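Local structure of phosphoacetylglucosamine mutase (Aspergillus lentulus, 5O9X) at residues 77-82 with 162-167; 132-137 with 245-250; 281-286 with 426-431. The protein catalyses the interconversion of N-acetylglucosamine 6-phosphate and N-acetylglucosamine 1-phosphate, a step on the way to UDP-N-acetylglucosamine. The protein carries 1 engineered substitution. One frame throughout, in Å; residues are numbered along the deposited sequence.

Contact 1: 77-82 with 162-167; sequences GVKLVD and MTTPQL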
ATOM      1  N   GLY A  77      10.513  -8.136   6.432  1.00 16.62           N
ATOM      2  CA  GLY A  77      10.328  -8.530   5.050  1.00 17.16           C
ATOM      3  C   GLY A  77      11.078  -7.612   4.159  1.00 19.44           C
ATOM      4  O   GLY A  77      11.715  -6.631   4.589  1.00 17.65           O
ATOM      5  N   VAL A  78      11.017  -7.888   2.874  1.00 22.19           N
ATOM      6  CA  VAL A  78      11.836  -7.080   1.931  1.00 33.35           C
ATOM      7  C   VAL A  78      11.081  -6.977   0.656  1.00 42.71           C
ATOM      8  O   VAL A  78      10.803  -8.037   0.032  1.00 48.05           O
ATOM      9  CB  VAL A  78      13.198  -7.734   1.538  1.00 31.50           C
ATOM     10  CG1 VAL A  78      14.176  -6.686   1.148  1.00 40.17           C
ATOM     11  CG2 VAL A  78      13.802  -8.522   2.640  1.00 40.42           C
ATOM     12  N   LYS A  79      10.724  -5.720   0.343  1.00 46.22           N
ATOM     13  CA  LYS A  79      10.061  -5.269  -0.907  1.00 51.45           C
ATOM     14  C   LYS A  79      10.965  -4.620  -1.973  1.00 50.94           C
ATOM     15  O   LYS A  79      11.676  -3.635  -1.658  1.00 39.07           O
ATOM     16  CB  LYS A  79       9.073  -4.195  -0.528  1.00 44.78           C
ATOM     17  CG  LYS A  79       7.939  -4.240  -1.512  1.00 59.01           C
ATOM     18  CD  LYS A  79       6.828  -3.306  -1.142  1.00 55.88           C
ATOM     19  CE  LYS A  79       7.170  -1.907  -1.580  1.00 43.40           C
ATOM     20  NZ  LYS A  79       5.955  -1.097  -1.328  1.00 37.98           N
ATOM     21  N   LEU A  80      10.922  -5.112  -3.217  1.00 43.63           N
ATOM     22  CA  LEU A  80      11.656  -4.432  -4.307  1.00 34.36           C
ATOM     23  C   LEU A  80      10.871  -3.285  -5.030  1.00 27.14           C
ATOM     24  O   LEU A  80       9.661  -3.375  -5.258  1.00 27.16           O
ATOM     25  CB  LEU A  80      12.246  -5.429  -5.270  1.00 43.64           C
ATOM     26  CG  LEU A  80      13.314  -6.215  -4.511  1.00 51.67           C
ATOM     27  CD1 LEU A  80      12.896  -7.686  -4.395  1.00 54.17           C
ATOM     28  CD2 LEU A  80      14.620  -6.027  -5.257  1.00 45.66           C
ATOM     29  N   VAL A  81      11.590  -2.236  -5.390  1.00 22.08           N
ATOM     30  CA  VAL A  81      11.021  -1.029  -6.013  1.00 23.19           C
ATOM     31  C   VAL A  81      11.734  -0.798  -7.359  1.00 22.54           C
ATOM     32  O   VAL A  81      12.924  -0.602  -7.390  1.00 21.12           O
ATOM     33  CB  VAL A  81      11.158   0.256  -5.131  1.00 23.11           C
ATOM     34  CG1 VAL A  81      10.411   1.449  -5.801  1.00 22.94           C
ATOM     35  CG2 VAL A  81      10.577  -0.006  -3.740  1.00 21.71           C
ATOM     36  N   ASP A  82      10.960  -0.768  -8.440  1.00 24.65           N
ATOM     37  CA  ASP A  82      11.497  -0.571  -9.814  1.00 23.41           C
ATOM     38  C   ASP A  82      11.694   0.942 -10.050  1.00 22.86           C
ATOM     39  O   ASP A  82      11.215   1.796  -9.244  1.00 22.23           O
ATOM     40  CB  ASP A  82      10.555  -1.193 -10.850  1.00 25.63           C
ATOM     41  CG  ASP A  82      11.019  -2.566 -11.368  1.00 28.95           C
ATOM     42  OD1 ASP A  82      12.163  -2.953 -11.189  1.00 27.34           O
ATOM     43  OD2 ASP A  82      10.220  -3.291 -12.018  1.00 31.42           O
ATOM     44  N   MET A 162      12.892   5.290   6.988  1.00 15.32           N
ATOM     45  CA  MET A 162      11.947   6.038   6.159  1.00 16.06           C
ATOM     46  C   MET A 162      10.657   5.239   6.083  1.00 15.84           C
ATOM     47  O   MET A 162      10.632   4.023   6.337  1.00 15.64           O
ATOM     48  CB  MET A 162      12.517   6.211   4.713  1.00 17.10           C
ATOM     49  CG  MET A 162      13.790   7.099   4.642  1.00 22.17           C
ATOM     50  SD  MET A 162      13.985   8.000   3.075  1.00 26.81           S
ATOM     51  CE  MET A 162      13.906   6.669   2.031  1.00 17.83           C
ATOM     52  N   THR A 163       9.579   5.914   5.684  1.00 15.12           N
ATOM     53  CA  THR A 163       8.283   5.227   5.461  1.00 12.73           C
ATOM     54  C   THR A 163       8.463   4.565   4.101  1.00 15.03           C
ATOM     55  O   THR A 163       9.400   4.926   3.345  1.00 14.61           O
ATOM     56  CB  THR A 163       7.106   6.270   5.367  1.00 15.46           C
ATOM     57  OG1 THR A 163       7.243   7.077   4.219  1.00 15.13           O
ATOM     58  CG2 THR A 163       7.047   7.201   6.600  1.00 13.75           C
ATOM     59  N   THR A 164       7.660   3.537   3.825  1.00 14.96           N
ATOM     60  CA  THR A 164       7.688   2.915   2.508  1.00 15.70           C
ATOM     61  C   THR A 164       7.533   3.929   1.375  1.00 15.50           C
ATOM     62  O   THR A 164       8.295   3.885   0.427  1.00 17.69           O
ATOM     63  CB  THR A 164       6.685   1.755   2.498  1.00 16.75           C
ATOM     64  OG1 THR A 164       7.212   0.733   3.374  1.00 16.88           O
ATOM     65  CG2 THR A 164       6.514   1.131   1.074  1.00 19.42           C
ATOM     66  N   PRO A 165       6.512   4.794   1.428  1.00 15.70           N
ATOM     67  CA  PRO A 165       6.352   5.720   0.305  1.00 17.74           C
ATOM     68  C   PRO A 165       7.528   6.703   0.167  1.00 17.89           C
ATOM     69  O   PRO A 165       7.846   7.085  -0.958  1.00 18.18           O
ATOM     70  CB  PRO A 165       5.097   6.542   0.699  1.00 17.93           C
ATOM     71  CG  PRO A 165       4.343   5.678   1.636  1.00 18.89           C
ATOM     72  CD  PRO A 165       5.340   4.790   2.338  1.00 15.56           C
ATOM     73  N   GLN A 166       8.178   7.091   1.283  1.00 19.15           N
ATOM     74  CA  GLN A 166       9.457   7.906   1.152  1.00 16.47           C
ATOM     75  C   GLN A 166      10.500   7.199   0.305  1.00 18.76           C
ATOM     76  O   GLN A 166      11.127   7.855  -0.571  1.00 19.04           O
ATOM     77  CB  GLN A 166      10.056   8.288   2.485  1.00 16.48           C
ATOM     78  CG  GLN A 166       9.258   9.413   3.114  1.00 15.68           C
ATOM     79  CD  GLN A 166       9.796   9.748   4.509  1.00 18.19           C
ATOM     80  OE1 GLN A 166      10.350   8.868   5.250  1.00 15.69           O
ATOM     81  NE2 GLN A 166       9.657  11.020   4.877  1.00 17.85           N
ATOM     82  N   LEU A 167      10.711   5.903   0.565  1.00 18.63           N
ATOM     83  CA  LEU A 167      11.672   5.144  -0.238  1.00 17.96           C
ATOM     84  C   LEU A 167      11.239   5.110  -1.752  1.00 20.67           C
ATOM     85  O   LEU A 167      12.058   5.370  -2.636  1.00 17.74           O
ATOM     86  CB  LEU A 167      11.949   3.728   0.421  1.00 17.54           C
ATOM     87  CG  LEU A 167      12.965   3.135  -0.537  1.00 21.74           C
ATOM     88  CD1 LEU A 167      14.434   3.548  -0.424  1.00 19.85           C
ATOM     89  CD2 LEU A 167      12.704   1.713  -0.914  1.00 24.84           C
TER

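Contact 2: 132-137 with 245-250; sequences RDTRAS and DDVINP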
ATOM      1  N   ARG A 132      14.492   1.275   5.875  1.00 15.48           N
ATOM      2  CA  ARG A 132      13.830   0.300   6.654  1.00 15.99           C
ATOM      3  C   ARG A 132      12.876   1.037   7.586  1.00 16.00           C
ATOM      4  O   ARG A 132      13.042   2.258   7.805  1.00 15.20           O
ATOM      5  CB  ARG A 132      14.870  -0.456   7.551  1.00 15.01           C
ATOM      6  CG  ARG A 132      15.706   0.441   8.508  1.00 16.59           C
ATOM      7  CD  ARG A 132      17.108  -0.232   8.808  1.00 20.12           C
ATOM      8  NE  ARG A 132      17.878   0.356   9.975  1.00 22.65           N
ATOM      9  CZ  ARG A 132      19.065   0.942  10.078  1.00 35.69           C
ATOM     10  NH1 ARG A 132      19.893   1.317   9.022  1.00 45.35           N
ATOM     11  NH2 ARG A 132      19.422   1.241  11.338  1.00 27.16           N
ATOM     12  N   ASP A 133      11.896   0.310   8.110  1.00 16.00           N
ATOM     13  CA  ASP A 133      11.022   0.893   9.132  1.00 16.26           C
ATOM     14  C   ASP A 133      11.754   0.646  10.511  1.00 16.05           C
ATOM     15  O   ASP A 133      12.952   0.356  10.512  1.00 16.09           O
ATOM     16  CB  ASP A 133       9.577   0.294   9.063  1.00 15.02           C
ATOM     17  CG  ASP A 133       9.534  -1.183   9.406  1.00 17.30           C
ATOM     18  OD1 ASP A 133      10.570  -1.756   9.859  1.00 15.67           O
ATOM     19  OD2 ASP A 133       8.428  -1.804   9.226  1.00 18.95           O
ATOM     20  N   THR A 134      11.028   0.746  11.635  1.00 15.95           N
ATOM     21  CA  THR A 134      11.630   0.783  12.957  1.00 16.88           C
ATOM     22  C   THR A 134      11.870  -0.605  13.568  1.00 16.27           C
ATOM     23  O   THR A 134      12.286  -0.671  14.731  1.00 15.73           O
ATOM     24  CB  THR A 134      10.794   1.633  13.950  1.00 15.56           C
ATOM     25  OG1 THR A 134       9.435   1.121  13.975  1.00 17.20           O
ATOM     26  CG2 THR A 134      10.823   3.131  13.543  1.00 17.05           C
ATOM     27  N   ARG A 135      11.537  -1.681  12.808  1.00 14.94           N
ATOM     28  CA  ARG A 135      11.482  -3.011  13.378  1.00 15.08           C
ATOM     29  C   ARG A 135      12.887  -3.403  13.976  1.00 15.90           C
ATOM     30  O   ARG A 135      13.896  -2.960  13.472  1.00 16.51           O
ATOM     31  CB  ARG A 135      11.065  -4.057  12.332  1.00 13.72           C
ATOM     32  CG  ARG A 135       9.521  -4.034  12.008  1.00 11.99           C
ATOM     33  CD  ARG A 135       9.228  -4.752  10.686  1.00 12.32           C
ATOM     34  NE  ARG A 135       7.820  -4.355  10.397  1.00 13.15           N
ATOM     35  CZ  ARG A 135       6.780  -5.014  10.929  1.00 13.84           C
ATOM     36  NH1 ARG A 135       6.948  -6.163  11.648  1.00 12.64           N
ATOM     37  NH2 ARG A 135       5.541  -4.550  10.738  1.00 13.73           N
ATOM     38  N   ALA A 136      12.894  -4.214  15.022  1.00 14.93           N
ATOM     39  CA  ALA A 136      14.151  -4.464  15.773  1.00 17.34           C
ATOM     40  C   ALA A 136      15.178  -5.156  14.889  1.00 18.28           C
ATOM     41  O   ALA A 136      16.407  -4.875  14.986  1.00 18.85           O
ATOM     42  CB  ALA A 136      13.855  -5.330  16.942  1.00 16.85           C
ATOM     43  N   SER A 137      14.696  -6.041  14.029  1.00 16.84           N
ATOM     44  CA  SER A 137      15.604  -6.771  13.106  1.00 17.24           C
ATOM     45  C   SER A 137      16.124  -5.987  11.935  1.00 17.03           C
ATOM     46  O   SER A 137      16.940  -6.531  11.156  1.00 17.66           O
ATOM     47  CB  SER A 137      14.881  -8.004  12.508  1.00 17.14           C
ATOM     48  OG  SER A 137      13.654  -7.621  11.861  1.00 17.24           O
ATOM     49  N   ASP A 245       3.231   7.278  18.799  1.00 15.41           N
ATOM     50  CA  ASP A 245       4.432   7.420  18.039  1.00 15.95           C
ATOM     51  C   ASP A 245       5.585   6.738  18.764  1.00 17.41           C
ATOM     52  O   ASP A 245       6.747   7.204  18.695  1.00 20.13           O
ATOM     53  CB  ASP A 245       4.698   8.952  17.770  1.00 19.12           C
ATOM     54  CG  ASP A 245       5.090   9.726  19.057  1.00 22.25           C
ATOM     55  OD1 ASP A 245       5.032   9.136  20.149  1.00 23.48           O
ATOM     56  OD2 ASP A 245       5.527  10.875  18.975  1.00 23.62           O
ATOM     57  N   ASP A 246       5.313   5.674  19.539  1.00 15.95           N
ATOM     58  CA  ASP A 246       6.439   5.112  20.358  1.00 16.86           C
ATOM     59  C   ASP A 246       7.352   4.174  19.556  1.00 17.42           C
ATOM     60  O   ASP A 246       7.217   2.927  19.609  1.00 19.18           O
ATOM     61  CB  ASP A 246       5.900   4.499  21.664  1.00 19.52           C
ATOM     62  CG  ASP A 246       6.975   3.808  22.521  1.00 21.99           C
ATOM     63  OD1 ASP A 246       8.192   4.067  22.352  1.00 20.86           O
ATOM     64  OD2 ASP A 246       6.552   2.996  23.369  1.00 24.04           O
ATOM     65  N   VAL A 247       8.316   4.789  18.845  1.00 16.04           N
ATOM     66  CA  VAL A 247       9.242   4.046  17.986  1.00 15.60           C
ATOM     67  C   VAL A 247      10.410   3.527  18.842  1.00 16.66           C
ATOM     68  O   VAL A 247      11.311   2.931  18.318  1.00 17.13           O
ATOM     69  CB  VAL A 247       9.797   4.880  16.801  1.00 17.23           C
ATOM     70  CG1 VAL A 247       8.669   5.199  15.795  1.00 16.10           C
ATOM     71  CG2 VAL A 247      10.487   6.158  17.321  1.00 15.92           C
ATOM     72  N   ILE A 248      10.383   3.817  20.136  1.00 15.63           N
ATOM     73  CA  ILE A 248      11.439   3.358  21.033  1.00 17.56           C
ATOM     74  C   ILE A 248      11.187   1.906  21.515  1.00 19.63           C
ATOM     75  O   ILE A 248      12.126   1.106  21.634  1.00 21.42           O
ATOM     76  CB  ILE A 248      11.537   4.326  22.270  1.00 18.63           C
ATOM     77  CG1 ILE A 248      11.780   5.797  21.853  1.00 18.35           C
ATOM     78  CG2 ILE A 248      12.564   3.822  23.326  1.00 17.63           C
ATOM     79  CD1 ILE A 248      13.148   5.966  21.174  1.00 20.18           C
ATOM     80  N   ASN A 249       9.958   1.582  21.888  1.00 19.61           N
ATOM     81  CA  ASN A 249       9.668   0.183  22.292  1.00 19.74           C
ATOM     82  C   ASN A 249       9.167  -0.551  21.001  1.00 20.16           C
ATOM     83  O   ASN A 249       8.041  -0.238  20.503  1.00 17.21           O
ATOM     84  CB  ASN A 249       8.618   0.137  23.392  1.00 20.70           C
ATOM     85  CG  ASN A 249       8.260  -1.297  23.797  1.00 26.27           C
ATOM     86  OD1 ASN A 249       8.764  -2.282  23.221  1.00 24.87           O
ATOM     87  ND2 ASN A 249       7.404  -1.427  24.776  1.00 24.64           N
ATOM     88  N   PRO A 250       9.970  -1.511  20.462  1.00 19.72           N
ATOM     89  CA  PRO A 250       9.614  -2.204  19.224  1.00 20.84           C
ATOM     90  C   PRO A 250       8.363  -3.111  19.406  1.00 20.47           C
ATOM     91  O   PRO A 250       7.701  -3.391  18.437  1.00 19.06           O
ATOM     92  CB  PRO A 250      10.840  -3.093  18.957  1.00 22.27           C
ATOM     93  CG  PRO A 250      11.389  -3.374  20.348  1.00 23.45           C
ATOM     94  CD  PRO A 250      11.204  -2.082  21.073  1.00 23.01           C
TER
HETATM   95  O   HOH W   1      11.670   0.343  17.461  1.00 16.64           O

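Contact 3: 281-286 with 426-431; sequences ASLDGD and GDAISD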
ATOM      1  N   ALA A 281      -7.730   9.447  12.230  1.00 15.13           N
ATOM      2  CA  ALA A 281      -7.250   8.510  11.198  1.00 13.61           C
ATOM      3  C   ALA A 281      -6.163   7.644  11.791  1.00 13.81           C
ATOM      4  O   ALA A 281      -5.570   7.982  12.831  1.00 15.40           O
ATOM      5  CB  ALA A 281      -6.735   9.281  10.001  1.00 12.29           C
ATOM      6  N   SER A 282      -5.934   6.483  11.187  1.00 13.98           N
ATOM      7  CA  SER A 282      -4.833   5.629  11.650  1.00 13.97           C
ATOM      8  C   SER A 282      -3.968   5.279  10.459  1.00 15.11           C
ATOM      9  O   SER A 282      -4.490   4.896   9.423  1.00 13.88           O
ATOM     10  CB  SER A 282      -5.433   4.341  12.183  1.00 14.01           C
ATOM     11  OG  SER A 282      -5.871   4.512  13.541  1.00 17.91           O
ATOM     12  N   LEU A 283      -2.641   5.429  10.607  1.00 13.88           N
ATOM     13  CA  LEU A 283      -1.686   4.927   9.638  1.00 15.14           C
ATOM     14  C   LEU A 283      -1.290   3.523  10.089  1.00 15.64           C
ATOM     15  O   LEU A 283      -1.655   3.103  11.155  1.00 13.96           O
ATOM     16  CB  LEU A 283      -0.372   5.772   9.747  1.00 16.32           C
ATOM     17  CG  LEU A 283      -0.553   7.272   9.480  1.00 19.36           C
ATOM     18  CD1 LEU A 283       0.789   7.999   9.589  1.00 17.84           C
ATOM     19  CD2 LEU A 283      -1.208   7.487   8.094  1.00 19.59           C
ATOM     20  N   ASP A 284      -0.518   2.809   9.283  1.00 15.03           N
ATOM     21  CA  ASP A 284       0.067   1.560   9.814  1.00 15.96           C
ATOM     22  C   ASP A 284       1.566   1.748  10.047  1.00 16.23           C
ATOM     23  O   ASP A 284       2.064   2.876   9.937  1.00 16.55           O
ATOM     24  CB  ASP A 284      -0.323   0.304   8.971  1.00 16.42           C
ATOM     25  CG  ASP A 284       0.314   0.302   7.626  1.00 19.82           C
ATOM     26  OD1 ASP A 284       0.841   1.390   7.208  1.00 19.90           O
ATOM     27  OD2 ASP A 284       0.303  -0.782   6.965  1.00 21.56           O
ATOM     28  N   GLY A 285       2.246   0.662  10.446  1.00 16.44           N
ATOM     29  CA  GLY A 285       3.672   0.681  10.871  1.00 18.12           C
ATOM     30  C   GLY A 285       4.686   1.180   9.834  1.00 17.63           C
ATOM     31  O   GLY A 285       5.736   1.700  10.240  1.00 17.61           O
ATOM     32  N   ASP A 286       4.441   1.037   8.517  1.00 16.21           N
ATOM     33  CA  ASP A 286       5.348   1.677   7.495  1.00 17.19           C
ATOM     34  C   ASP A 286       4.691   2.894   6.780  1.00 15.58           C
ATOM     35  O   ASP A 286       5.173   3.402   5.729  1.00 16.02           O
ATOM     36  CB  ASP A 286       5.873   0.670   6.458  1.00 18.68           C
ATOM     37  CG  ASP A 286       4.788   0.130   5.537  1.00 19.97           C
ATOM     38  OD1 ASP A 286       3.619   0.201   5.978  1.00 19.59           O
ATOM     39  OD2 ASP A 286       5.092  -0.406   4.393  1.00 19.63           O
ATOM     40  N   GLY A 426       0.589   3.841  -3.532  1.00 36.29           N
ATOM     41  CA  GLY A 426       0.026   4.945  -2.774  1.00 31.49           C
ATOM     42  C   GLY A 426       0.921   5.425  -1.678  1.00 35.45           C
ATOM     43  O   GLY A 426       1.934   4.764  -1.339  1.00 37.39           O
ATOM     44  N   ASP A 427       0.577   6.584  -1.130  1.00 23.72           N
ATOM     45  CA  ASP A 427       1.319   7.150   0.003  1.00 20.25           C
ATOM     46  C   ASP A 427       0.278   7.568   1.025  1.00 19.62           C
ATOM     47  O   ASP A 427      -0.445   8.518   0.776  1.00 20.96           O
ATOM     48  CB  ASP A 427       2.180   8.323  -0.532  1.00 18.25           C
ATOM     49  CG  ASP A 427       2.834   9.130   0.581  1.00 19.71           C
ATOM     50  OD1 ASP A 427       2.465   8.943   1.749  1.00 19.20           O
ATOM     51  OD2 ASP A 427       3.712   9.968   0.316  1.00 22.41           O
ATOM     52  N   ALA A 428       0.188   6.883   2.168  1.00 19.11           N
ATOM     53  CA  ALA A 428      -0.797   7.193   3.193  1.00 20.58           C
ATOM     54  C   ALA A 428      -0.839   8.648   3.702  1.00 20.63           C
ATOM     55  O   ALA A 428      -1.926   9.227   3.903  1.00 19.57           O
ATOM     56  CB  ALA A 428      -0.717   6.239   4.362  1.00 20.54           C
ATOM     57  N   ILE A 429       0.328   9.255   3.906  1.00 17.51           N
ATOM     58  CA  ILE A 429       0.308  10.598   4.440  1.00 16.99           C
ATOM     59  C   ILE A 429      -0.135  11.593   3.372  1.00 17.91           C
ATOM     60  O   ILE A 429      -0.831  12.552   3.710  1.00 18.68           O
ATOM     61  CB  ILE A 429       1.703  10.948   4.989  1.00 17.06           C
ATOM     62  CG1 ILE A 429       1.934  10.103   6.283  1.00 18.11           C
ATOM     63  CG2 ILE A 429       1.887  12.490   5.100  1.00 15.06           C
ATOM     64  CD1 ILE A 429       3.307  10.219   6.942  1.00 16.08           C
ATOM     65  N   SER A 430       0.279  11.390   2.095  1.00 16.97           N
ATOM     66  CA  SER A 430      -0.212  12.238   0.983  1.00 19.72           C
ATOM     67  C   SER A 430      -1.750  12.046   0.806  1.00 18.44           C
ATOM     68  O   SER A 430      -2.483  13.012   0.615  1.00 15.01           O
ATOM     69  CB  SER A 430       0.607  11.808  -0.279  1.00 27.71           C
ATOM     70  OG  SER A 430      -0.097  12.039  -1.467  1.00 39.07           O
ATOM     71  N   ASP A 431      -2.225  10.795   0.914  1.00 16.81           N
ATOM     72  CA  ASP A 431      -3.681  10.487   0.946  1.00 17.86           C
ATOM     73  C   ASP A 431      -4.400  11.181   2.105  1.00 17.31           C
ATOM     74  O   ASP A 431      -5.518  11.693   1.944  1.00 17.89           O
ATOM     75  CB  ASP A 431      -3.960   9.009   1.015  1.00 18.98           C
ATOM     76  CG  ASP A 431      -3.532   8.250  -0.229  1.00 20.36           C
ATOM     77  OD1 ASP A 431      -3.332   8.825  -1.327  1.00 18.87           O
ATOM     78  OD2 ASP A 431      -3.400   6.993  -0.088  1.00 20.24           O
TER

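Contact 1: 77-82 with 162-167
Lys79 reaches Thr164 with CG set opposite the backbone N (chi1 -150°) and a bend at chi3 (81°), which brings its last atom, NZ, to 3.3 Å from Thr164 CG2. The two side chains meet at roughly a right angle, the lysine end lying against the threonine methyl. That methyl trans to the threonine N is the apolar branch of Thr164; the other branch, OG1, hydrogen-bonds Asp286 OD2. Two residues further along the strand, the CG2 methyl of Val81 lies 3.9 Å from Leu167 CD2, the two side chains running antiparallel alongside one another. Strand 75-81 thus turns Lys79 and Val81 toward the first turn of helix 164-176, while Leu80 points away, with helix 40-56 against it. This is alpha/beta/alpha layering in domain I of the phosphohexomutase fold. Met65 of the neighbouring strand touches both Thr164 and Leu167, and His168 of the helix meets both Lys79 and Val81. The start of the helix is fixed by a capping box: Gln166 N donates to Thr163 OG1 at 3.1 Å, and Thr163 N returns a bond of 3.1 Å to Gln166 OE1, tilted 30° from the amide carbonyl plane. With no hydrogen bond crossing between the segments, van der Waals contact joins them, and it holds the lysine chain against the helix start with its side chain about 6 Å from the bound glucose 1,6-bisphosphate.

Contact 2: 132-137 with 245-250
Val247 and Pro250 of the domain II loop after strand 240-243 lie against Thr134 and Ala136 of the domain I loop after strand 127-132, a loop-to-loop contact at the surface in which each partner is shaped by an aspartate turn. The 245-250 loop begins with Asp245, whose OD2 forms a salt bridge to Arg226 and whose carbonyl O accepts a weak bond from Val247 N, closing an inverse gamma turn centred on Asp246. Asp246 then folds the chain back as an Asx motif: its OD1 takes Asn249 N at 3.1 Å, from well above the carboxylate plane, and a weak bond from Ile248 N. Val247 comes next and makes the closest approach of the two loops. With chi1 at -68°, its CG1 stands trans to the carbonyl carbon and meets Thr134 CG2 at 3.7 Å, the two side chains crossing at about a right angle. The backbones here are joined through a water, which donates to Val247 O at 2.7 Å and to Thr134 O at 3.0 Å and so ties two carbonyls that could not bond directly. Asn249 uses OD1 to accept from Asp251 N, and Pro250 ends the contact with its CB 4.3 Å from Ala136 CB, a loose touch of two carbons. The facing loop is held from within by an Asx turn, in which Arg135 N donates to Asp133 OD1. Arg135 also bonds through NH1 and NH2 to the carbonyls of Asn71, Pro72 and Asp75, while its NE meets the syn lone pair of Asp133 OD2 at 2.9 Å, with that oxygen only 9° out of the guanidinium plane.

Contact 3: 281-286 with 426-431
Leu283 splits its two methyls between Ala428 and Ile429, the first two residues of helix 428-442. CD2 lies 4.0 Å from the CB of Ala428, and CD1 lies 4.1 Å from the CG1 of Ile429. The leucine and isoleucine side chains cross at about a right angle, and the isoleucine offers its CG1 methylene to the leucine methyl. Two torsions make this possible. In Leu283, CG is trans to the carbonyl carbon (chi1 -60°) and the branches open toward the helix; in Ile429, CG1 likewise stands trans to the carbonyl carbon (chi1 -70°), which places this methylene against the leucine methyl. Ala428, with a single methyl, turns CB toward Leu283; the CA atoms of Leu283 and Ala428 are 6.9 Å apart, an approach that the small alanine side chain permits. Ile290, on the strand beside 279-283, also touches both Leu283 and Ala428, widening the apolar patch. The contact therefore joins a central strand of the domain II sheet to the start of a helix of domain III. Asp427, at the N-cap, steadies that start: its OD1 accepts weak bonds from Ile429 N and Ser430 N, and its OD2 is held by Tyr191 and Asn422. Just past Leu283 the chain enters the Asp-Gly-Asp loop, whose aspartates bind magnesium in relatives; Asp284 belongs to the ligand pocket and touches the bound glucose 1,6-bisphosphate. No hydrogen bond spans the two segments, so buried hydrocarbon alone joins them directly, an apolar contact next to a ligand-binding residue, Asp284.

Contacts 1 and 2 interlock along the chain, their segments alternating, and contact 3 opens only after both have closed. Their centres form a near-even triangle, 13 Å apart for contacts 1 and 3 and 16 Å for the other two pairs. Contact 1 lies inside domain I, contact 2 links domain I to domain II, and contact 3 links domain II to domain III. Just past strand 155-161, Met162 N probably hydrogen-bonds Arg132 O at the end of the adjacent strand 127-132, tying contacts 1 and 2, while Pro165 packs on Asp427 between contacts 1 and 3. Together they join three domains around the bisphosphate site, contact 2 lying farther out at the surface.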